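Local coordinates for protein aryl acylamidase (bacterium CSBL00001, PDB 4YJ6) that probably hydrolyses the amide bond of N-acyl arylamines (anilides), as an aryl acylamidase of the amidase signature family, at residues G98-L103 against I342-E347; S445-L450 against S481-Y486. All blocks are in the same frame, centred on the assembly; numbering follows the deposited sequence.

Interaction 1: G98-L103 against I342-E347; sequences GGIRAL and IDLYGE
The methyl CB of Ala102 is a small knob set between two branched side chains of the facing loop: CG2 of Ile342 lies 3.7 Å from it, and CD2 of Leu344 reaches it at a looser 4.2 Å. Interlocking continues from there, because Leu344 CD2 is itself a bump that enters the notch between Ala102 and Ile100, where it meets Ile100 CG2 at 3.6 Å. At the other end, Leu103 CD2 packs against Ile342 CD1 at 3.7 Å. Ile342 therefore forks around this side of the short 3-10 turn: CG1 lies beside its own backbone N (chi1 -52°), and the extended chi2 carries CD1 on to Leu103, while CG2 stays at Ala102. The turn that presents Ile100, Ala102 and Leu103 is closed by a backbone hydrogen bond from Leu103 N to Ile100 O, and Asp351 OD2 accepts from Ala102 N. Across from it, Asp343 turns away from the contact, and its OD1 takes Tyr345 N at 3.0 Å in an Asx turn that spans Leu344. The contact thus joins two loops, the one after strand 80-84 and the one after helix 315-339, as a worked case of association by shape. No hydrogen bond crosses between the segments, so their mutual hold rests on the close fit of methyl groups rather than on paired polar atoms.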
loop_
_atom_site.group_PDB
_atom_site.type_symbol
_atom_site.label_atom_id
_atom_site.label_comp_id
_atom_site.label_asym_id
_atom_site.label_seq_id
_atom_site.Cartn_x
_atom_site.Cartn_y
_atom_site.Cartn_z
ATOM N N GLY A 98 13.294 2.920 -4.604
ATOM C CA GLY A 98 13.307 1.549 -4.121
ATOM C C GLY A 98 14.684 0.896 -4.135
ATOM O O GLY A 98 14.840 -0.274 -4.508
ATOM N N GLY A 99 15.709 1.647 -3.746
ATOM C CA GLY A 99 16.993 1.019 -3.494
ATOM C C GLY A 99 17.904 0.961 -4.704
ATOM O O GLY A 99 18.676 0.015 -4.862
ATOM N N ILE A 100 17.838 1.968 -5.560
ATOM C CA ILE A 100 18.807 2.076 -6.651
ATOM C C ILE A 100 20.036 2.802 -6.127
ATOM O O ILE A 100 19.971 3.995 -5.841
ATOM C CB ILE A 100 18.226 2.826 -7.837
ATOM C CG1 ILE A 100 17.007 2.061 -8.392
ATOM C CG2 ILE A 100 19.304 3.043 -8.933
ATOM C CD1 ILE A 100 16.381 2.750 -9.597
ATOM N N ARG A 101 21.138 2.063 -5.974
ATOM C CA ARG A 101 22.351 2.608 -5.338
ATOM C C ARG A 101 22.840 3.876 -6.050
ATOM O O ARG A 101 23.309 4.811 -5.396
ATOM C CB ARG A 101 23.455 1.548 -5.307
ATOM C CG ARG A 101 24.823 2.113 -4.958
ATOM C CD ARG A 101 25.858 1.000 -4.961
ATOM N NE ARG A 101 25.824 0.242 -3.717
ATOM C CZ ARG A 101 26.472 0.616 -2.615
ATOM N NH1 ARG A 101 27.199 1.738 -2.615
ATOM N NH2 ARG A 101 26.395 -0.125 -1.509
ATOM N N ALA A 102 22.717 3.929 -7.382
ATOM C CA ALA A 102 23.201 5.071 -8.136
ATOM C C ALA A 102 22.479 6.362 -7.764
ATOM O O ALA A 102 22.969 7.454 -8.061
ATOM C CB ALA A 102 23.047 4.831 -9.644
ATOM N N LEU A 103 21.310 6.242 -7.139
ATOM C CA LEU A 103 20.530 7.434 -6.774
ATOM C C LEU A 103 20.700 7.840 -5.314
ATOM O O LEU A 103 19.962 8.705 -4.837
ATOM C CB LEU A 103 19.028 7.168 -7.018
ATOM C CG LEU A 103 18.656 6.971 -8.487
ATOM C CD1 LEU A 103 17.139 6.650 -8.620
ATOM C CD2 LEU A 103 19.008 8.225 -9.239
ATOM N N ILE A 342 22.889 9.899 -14.839
ATOM C CA ILE A 342 22.895 8.675 -14.050
ATOM C C ILE A 342 22.386 7.540 -14.925
ATOM O O ILE A 342 21.189 7.415 -15.135
ATOM C CB ILE A 342 22.024 8.797 -12.796
ATOM C CG1 ILE A 342 22.434 10.061 -12.029
ATOM C CG2 ILE A 342 22.171 7.553 -11.920
ATOM C CD1 ILE A 342 21.700 10.253 -10.734
ATOM N N ASP A 343 23.304 6.717 -15.421
ATOM C CA ASP A 343 22.996 5.807 -16.523
ATOM C C ASP A 343 22.782 4.391 -15.989
ATOM O O ASP A 343 23.742 3.691 -15.647
ATOM C CB ASP A 343 24.163 5.815 -17.513
ATOM C CG ASP A 343 23.872 5.040 -18.787
ATOM O OD1 ASP A 343 22.829 4.361 -18.861
ATOM O OD2 ASP A 343 24.697 5.118 -19.725
ATOM N N LEU A 344 21.511 3.983 -15.916
ATOM C CA LEU A 344 21.120 2.677 -15.396
ATOM C C LEU A 344 21.085 1.627 -16.509
ATOM O O LEU A 344 20.873 0.447 -16.250
ATOM C CB LEU A 344 19.748 2.792 -14.709
ATOM C CG LEU A 344 19.821 3.654 -13.448
ATOM C CD1 LEU A 344 18.450 4.232 -13.050
ATOM C CD2 LEU A 344 20.415 2.827 -12.310
ATOM N N TYR A 345 21.290 2.052 -17.748
ATOM C CA TYR A 345 21.417 1.105 -18.846
ATOM C C TYR A 345 22.857 0.598 -18.967
ATOM O O TYR A 345 23.098 -0.533 -19.395
ATOM C CB TYR A 345 21.023 1.762 -20.152
ATOM C CG TYR A 345 19.541 1.965 -20.349
ATOM C CD1 TYR A 345 18.723 0.912 -20.762
ATOM C CD2 TYR A 345 18.960 3.218 -20.164
ATOM C CE1 TYR A 345 17.369 1.100 -20.958
ATOM C CE2 TYR A 345 17.607 3.413 -20.367
ATOM C CZ TYR A 345 16.821 2.349 -20.760
ATOM O OH TYR A 345 15.478 2.515 -20.970
ATOM N N GLY A 346 23.810 1.456 -18.611
ATOM C CA GLY A 346 25.225 1.164 -18.800
ATOM C C GLY A 346 25.988 1.037 -17.497
ATOM O O GLY A 346 25.983 -0.012 -16.861
ATOM N N GLU A 347 26.646 2.119 -17.093
ATOM C CA GLU A 347 27.507 2.102 -15.910
ATOM C C GLU A 347 26.859 1.438 -14.695
ATOM O O GLU A 347 27.496 0.653 -14.000
ATOM C CB GLU A 347 27.927 3.525 -15.526
ATOM C CG GLU A 347 28.916 3.503 -14.380
ATOM C CD GLU A 347 29.426 4.874 -13.988
ATOM O OE1 GLU A 347 28.964 5.878 -14.583
ATOM O OE2 GLU A 347 30.272 4.925 -13.067
#

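Interaction 2: S445-L450 against S481-Y486; sequences SVPAGL and SPWSQY
Pro447 turns its CB-CG-CD side to one face of the Trp483 indole, in a CH-pi contact that places its CG 3.4 Å from the centroid of the five-membered ring and only 6° off the ring normal. CB of the same proline touches Trp483 CG, also at 3.4 Å, while CD reaches over the six-membered part. The indole gets there with CG between the backbone N and the carbonyl carbon (chi1 62°), and NE1 is hydrogen-bonded to the backbone O of Arg229. An alanine in place of Trp483 would probably leave Pro447 CG and CD facing a gap and Arg229 O without its indole donor. A second CH-pi contact sets Leu450 CG over a face of Tyr486, 4.1 Å from the ring centroid; Gln485 NE2, which donates to Pro482 O, lies above the opposite face. Between these two CH-pi contacts, Gly449 CA approaches Tyr486 CE2 at 3.7 Å. Pro447, Gly449 and Leu450 belong to strand 443-451 of the mixed sheet in the amidase fold, and the two aromatic side chains pack against this strand from the turn that follows helix 467-480. The polar links across the contact all run through water. Water 1 donates to Pro447 O at 2.9 Å and to Ser481 O at 2.8 Å. The Tyr486 hydroxyl pairs with water 2, whose O lies 2.6 Å from OH in the plane of the ring and which donates weakly to Ala448 O, and with water 3, which accepts from Leu450 N at 2.8 Å.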
loop_
_atom_site.group_PDB
_atom_site.type_symbol
_atom_site.label_atom_id
_atom_site.label_comp_id
_atom_site.label_asym_id
_atom_site.label_seq_id
_atom_site.Cartn_x
_atom_site.Cartn_y
_atom_site.Cartn_z
ATOM N N SER A 445 -7.535 -4.208 1.897
ATOM C CA SER A 445 -7.199 -5.527 2.411
ATOM C C SER A 445 -7.472 -5.547 3.920
ATOM O O SER A 445 -6.886 -4.760 4.661
ATOM C CB SER A 445 -5.749 -5.892 2.135
ATOM O OG SER A 445 -5.506 -7.230 2.606
ATOM N N VAL A 446 -8.350 -6.457 4.353
ATOM C CA VAL A 446 -8.638 -6.676 5.773
ATOM C C VAL A 446 -8.010 -7.991 6.261
ATOM O O VAL A 446 -8.140 -9.031 5.617
ATOM C CB VAL A 446 -10.173 -6.719 6.105
ATOM C CG1 VAL A 446 -10.802 -5.353 5.842
ATOM C CG2 VAL A 446 -10.938 -7.786 5.293
ATOM N N PRO A 447 -7.367 -7.961 7.424
ATOM C CA PRO A 447 -6.756 -9.195 7.932
ATOM C C PRO A 447 -7.830 -10.239 8.161
ATOM O O PRO A 447 -8.799 -9.968 8.867
ATOM C CB PRO A 447 -6.143 -8.733 9.280
ATOM C CG PRO A 447 -5.739 -7.264 8.993
ATOM C CD PRO A 447 -6.883 -6.747 8.127
ATOM N N ALA A 448 -7.661 -11.415 7.559
ATOM C CA ALA A 448 -8.698 -12.445 7.627
ATOM C C ALA A 448 -8.331 -13.555 8.594
ATOM O O ALA A 448 -9.123 -14.471 8.774
ATOM C CB ALA A 448 -8.927 -13.038 6.231
ATOM N N GLY A 449 -7.128 -13.498 9.166
ATOM C CA GLY A 449 -6.665 -14.565 10.053
ATOM C C GLY A 449 -5.252 -15.024 9.762
ATOM O O GLY A 449 -4.525 -14.402 8.990
ATOM N N LEU A 450 -4.830 -16.123 10.402
ATOM C CA LEU A 450 -3.504 -16.680 10.163
ATOM C C LEU A 450 -3.602 -18.101 9.601
ATOM O O LEU A 450 -4.538 -18.844 9.920
ATOM C CB LEU A 450 -2.704 -16.776 11.466
ATOM C CG LEU A 450 -2.561 -15.523 12.303
ATOM C CD1 LEU A 450 -1.816 -15.890 13.594
ATOM C CD2 LEU A 450 -1.823 -14.417 11.496
ATOM N N SER A 481 -14.967 -9.910 13.491
ATOM C CA SER A 481 -13.848 -10.824 13.288
ATOM C C SER A 481 -12.530 -10.090 13.506
ATOM O O SER A 481 -11.755 -9.867 12.572
ATOM C CB SER A 481 -13.929 -11.394 11.854
ATOM O OG SER A 481 -12.872 -12.322 11.562
ATOM N N PRO A 482 -12.269 -9.702 14.756
ATOM C CA PRO A 482 -11.071 -8.928 15.052
ATOM C C PRO A 482 -9.779 -9.645 14.714
ATOM O O PRO A 482 -9.693 -10.885 14.735
ATOM C CB PRO A 482 -11.160 -8.672 16.563
ATOM C CG PRO A 482 -12.165 -9.658 17.084
ATOM C CD PRO A 482 -13.113 -9.922 15.949
ATOM N N TRP A 483 -8.772 -8.837 14.390
ATOM C CA TRP A 483 -7.447 -9.326 14.090
ATOM C C TRP A 483 -6.396 -8.762 15.048
ATOM O O TRP A 483 -5.230 -9.130 14.959
ATOM C CB TRP A 483 -7.051 -8.990 12.649
ATOM C CG TRP A 483 -6.996 -7.492 12.341
ATOM C CD1 TRP A 483 -5.976 -6.620 12.629
ATOM C CD2 TRP A 483 -7.990 -6.741 11.645
ATOM N NE1 TRP A 483 -6.288 -5.357 12.151
ATOM C CE2 TRP A 483 -7.515 -5.401 11.548
ATOM C CE3 TRP A 483 -9.242 -7.060 11.101
ATOM C CZ2 TRP A 483 -8.254 -4.383 10.939
ATOM C CZ3 TRP A 483 -9.976 -6.043 10.468
ATOM C CH2 TRP A 483 -9.470 -4.710 10.407
ATOM N N SER A 484 -6.809 -7.899 15.965
ATOM C CA SER A 484 -5.825 -7.240 16.838
ATOM C C SER A 484 -5.095 -8.249 17.722
ATOM O O SER A 484 -3.940 -8.055 18.072
ATOM C CB SER A 484 -6.505 -6.171 17.701
ATOM O OG SER A 484 -7.466 -6.783 18.535
ATOM N N GLN A 485 -5.777 -9.340 18.095
ATOM C CA GLN A 485 -5.132 -10.336 18.946
ATOM C C GLN A 485 -3.912 -10.922 18.270
ATOM O O GLN A 485 -2.974 -11.328 18.941
ATOM C CB GLN A 485 -6.105 -11.476 19.324
ATOM C CG GLN A 485 -6.486 -12.370 18.172
ATOM C CD GLN A 485 -7.668 -11.852 17.377
ATOM O OE1 GLN A 485 -8.158 -10.726 17.580
ATOM N NE2 GLN A 485 -8.168 -12.696 16.485
ATOM N N TYR A 486 -3.894 -10.985 16.937
ATOM C CA TYR A 486 -2.746 -11.583 16.269
ATOM C C TYR A 486 -1.455 -10.745 16.410
ATOM O O TYR A 486 -0.352 -11.264 16.203
ATOM C CB TYR A 486 -3.033 -11.802 14.786
ATOM C CG TYR A 486 -4.283 -12.646 14.518
ATOM C CD1 TYR A 486 -4.472 -13.881 15.129
ATOM C CD2 TYR A 486 -5.274 -12.180 13.663
ATOM C CE1 TYR A 486 -5.631 -14.637 14.886
ATOM C CE2 TYR A 486 -6.423 -12.915 13.406
ATOM C CZ TYR A 486 -6.600 -14.141 14.027
ATOM O OH TYR A 486 -7.743 -14.837 13.750
HETATM O O HOH W 1 -9.877 -11.357 11.112
HETATM O O HOH W 2 -9.630 -13.927 12.140
HETATM O O HOH W 3 -6.758 -17.400 12.009
#

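Interaction 1 and interaction 2 lie on opposite sides of the chain's centre, with centres about 39 Å apart and nearest atoms about 21 Å apart, so neither touches the other. They come in series: the 98-103/342-347 contact closes before 445-450 begins. Their reach differs sharply, since interaction 1 bridges 238 intervening residues and interaction 2 only 30. The first joins two loops outside any sheet, whereas the second rests on strand 443-451, in the middle of the eight-stranded mixed sheet, and on the turn between helices 467-480 and 488-491. One contact therefore ties distant parts of the sequence together, and the other packs the chain's C-terminal region onto the sheet.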